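PDB 3EC9: uncharacterized NTF2-like protein from Burkholderia thailandensis E264, which is of unknown function but has an NTF2-like, SnoaL-type fold, a scaffold that in relatives often encloses a pocket for small hydrophobic ligands. Local coordinates for residues D130-L133 against V134-M138. Sequence-based numbering, arbitrary orientation.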
ATOM      1  N   ASP B 130       2.535  -6.595   1.821  1.00  7.65           N
ATOM      2  CA  ASP B 130       1.859  -7.894   1.879  1.00  7.75           C
ATOM      3  C   ASP B 130       2.286  -8.612   3.111  1.00 10.05           C
ATOM      4  O   ASP B 130       3.151  -9.495   3.135  1.00  9.65           O
ATOM      5  CB  ASP B 130       2.156  -8.646   0.582  1.00  9.96           C
ATOM      6  CG  ASP B 130       1.098  -9.702   0.246  1.00 10.85           C
ATOM      7  OD1 ASP B 130       0.440 -10.240   1.170  1.00 10.03           O
ATOM      8  OD2 ASP B 130       0.939 -10.024  -0.963  1.00 10.99           O
ATOM      9  N   THR B 131       1.680  -8.196   4.204  1.00  8.51           N
ATOM     10  CA  THR B 131       2.071  -8.719   5.500  1.00  8.43           C
ATOM     11  C   THR B 131       1.902 -10.234   5.657  1.00  8.34           C
ATOM     12  O   THR B 131       2.637 -10.880   6.419  1.00 10.35           O
ATOM     13  CB  THR B 131       1.322  -7.931   6.597  1.00  9.11           C
ATOM     14  OG1 THR B 131      -0.055  -7.959   6.292  1.00  9.42           O
ATOM     15  CG2 THR B 131       1.806  -6.464   6.653  1.00  9.06           C
ATOM     16  N   LEU B 132       0.940 -10.821   4.946  1.00  9.45           N
ATOM     17  CA  LEU B 132       0.782 -12.282   4.987  1.00 10.31           C
ATOM     18  C   LEU B 132       2.022 -12.965   4.381  1.00 11.21           C
ATOM     19  O   LEU B 132       2.539 -13.911   4.943  1.00 11.78           O
ATOM     20  CB  LEU B 132      -0.483 -12.735   4.260  1.00 13.11           C
ATOM     21  CG  LEU B 132      -0.712 -14.236   4.244  1.00 11.88           C
ATOM     22  CD1 LEU B 132      -0.935 -14.744   5.692  1.00 10.33           C
ATOM     23  CD2 LEU B 132      -1.888 -14.630   3.326  1.00 11.54           C
ATOM     24  N   LEU B 133       2.479 -12.498   3.234  1.00  9.99           N
ATOM     25  CA  LEU B 133       3.688 -13.116   2.626  1.00 11.12           C
ATOM     26  C   LEU B 133       4.925 -12.961   3.486  1.00 12.28           C
ATOM     27  O   LEU B 133       5.747 -13.868   3.543  1.00 14.74           O
ATOM     28  CB  LEU B 133       3.929 -12.594   1.209  1.00  9.94           C
ATOM     29  CG  LEU B 133       3.142 -13.298   0.085  1.00  9.90           C
ATOM     30  CD1 LEU B 133       1.632 -13.395   0.302  1.00 12.44           C
ATOM     31  CD2 LEU B 133       3.459 -12.703  -1.311  1.00 11.78           C
ATOM     32  N   VAL B 134       5.098 -11.810   4.136  1.00 12.16           N
ATOM     33  CA  VAL B 134       6.212 -11.655   5.067  1.00 10.88           C
ATOM     34  C   VAL B 134       6.080 -12.633   6.259  1.00 13.31           C
ATOM     35  O   VAL B 134       7.009 -13.359   6.641  1.00 12.77           O
ATOM     36  CB  VAL B 134       6.273 -10.202   5.557  1.00 10.62           C
ATOM     37  CG1 VAL B 134       7.407 -10.081   6.603  1.00 12.64           C
ATOM     38  CG2 VAL B 134       6.459  -9.204   4.383  1.00 12.92           C
ATOM     39  N   ALA B 135       4.881 -12.688   6.809  1.00 12.54           N
ATOM     40  CA  ALA B 135       4.557 -13.610   7.894  1.00 14.34           C
ATOM     41  C   ALA B 135       4.800 -15.096   7.527  1.00 15.11           C
ATOM     42  O   ALA B 135       5.253 -15.886   8.366  1.00 16.92           O
ATOM     43  CB  ALA B 135       3.102 -13.374   8.370  1.00 14.02           C
ATOM     44  N   GLN B 136       4.526 -15.485   6.298  1.00 14.77           N
ATOM     45  CA  GLN B 136       4.745 -16.870   5.853  1.00 16.31           C
ATOM     46  C   GLN B 136       6.225 -17.254   5.985  1.00 15.25           C
ATOM     47  O   GLN B 136       6.570 -18.405   6.281  1.00 16.92           O
ATOM     48  CB  GLN B 136       4.287 -17.060   4.402  1.00 17.13           C
ATOM     49  CG  GLN B 136       2.799 -17.129   4.179  1.00 19.70           C
ATOM     50  CD  GLN B 136       2.385 -17.027   2.669  1.00 20.21           C
ATOM     51  OE1 GLN B 136       3.202 -16.778   1.770  1.00 20.47           O
ATOM     52  NE2 GLN B 136       1.122 -17.251   2.416  1.00 28.69           N
ATOM     53  N   ALA B 137       7.111 -16.309   5.707  1.00 11.80           N
ATOM     54  CA  ALA B 137       8.550 -16.537   5.794  1.00 13.67           C
ATOM     55  C   ALA B 137       8.987 -16.754   7.260  1.00 14.40           C
ATOM     56  O   ALA B 137      10.046 -17.304   7.510  1.00 15.62           O
ATOM     57  CB  ALA B 137       9.322 -15.379   5.164  1.00 14.61           C
HETATM   58  N   MSE B 138       8.188 -16.260   8.201  0.50 14.93           N
HETATM   59  CA  MSE B 138       8.534 -16.311   9.611  0.50 14.91           C
HETATM   60  C   MSE B 138       7.925 -17.518  10.297  0.50 15.57           C
HETATM   61  O   MSE B 138       8.066 -17.683  11.516  0.50 17.09           O
HETATM   62  CB  MSE B 138       8.090 -15.017  10.281  0.50 14.57           C
HETATM   63  CG  MSE B 138       8.615 -13.785   9.548  0.50 17.38           C
HETATM   64 SE   MSE B 138       7.845 -12.178  10.254  0.37 13.99          SE
HETATM   65  CE  MSE B 138       8.302 -12.476  12.108  0.50 14.12           C
TER
HETATM   66  O   HOH W   1       5.928 -15.708   1.470  1.00 15.71           O
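Ala-135 N and Gln-136 N bond back to Thr-131 O and Leu-132 O, i to i+4, in the short C-terminal alpha-helix 131-137 of this NTF2-like fold, which follows strand 121-129. Ala-135 N gives its hydrogen to Thr-131 O at 2.9 Å, and Gln-136 N reaches Leu-132 O at the same length, though with a more bent N-H...O angle of 146°. The first turn is closed by Val-134 N on Asp-130 O, longer at 3.2 Å but straighter. Asp-130 occupies the N-cap, a place that suits a short acidic side chain; here, however, its carboxylate is turned to the second subunit: OD1 is hydrogen-bonded to Thr-131 OG1 and OD2 to Gly-48 N, both of that subunit. Thr-131 OG1 in turn bonds Asp-130 OD1 of the second subunit, so the start of the helix belongs to the dimer interface.

Farther along, Val-134 lies on the buried face, its compact branched chain packed on Phe-107, Cys-109 and Trp-73; its CG2, beside the backbone N, lies 3.5 Å from Asp-130 O. The apolar chains of Leu-132 and Leu-133 suit the interface, both packing on Gly-48 of the second subunit. On the exposed side Gln-136 runs back over the preceding turn: with CG set opposite its own carbonyl carbon (chi1 -75°) and the chain extended beyond, the amide reaches both leucines. NE2 stands 4.0 Å from Leu-132 CG, while OE1 lies alongside Leu-133, 3.9 Å from its CG. The same OE1 accepts a hydrogen from a water that also donates to Leu-133 O, at 2.9 and 2.8 Å respectively.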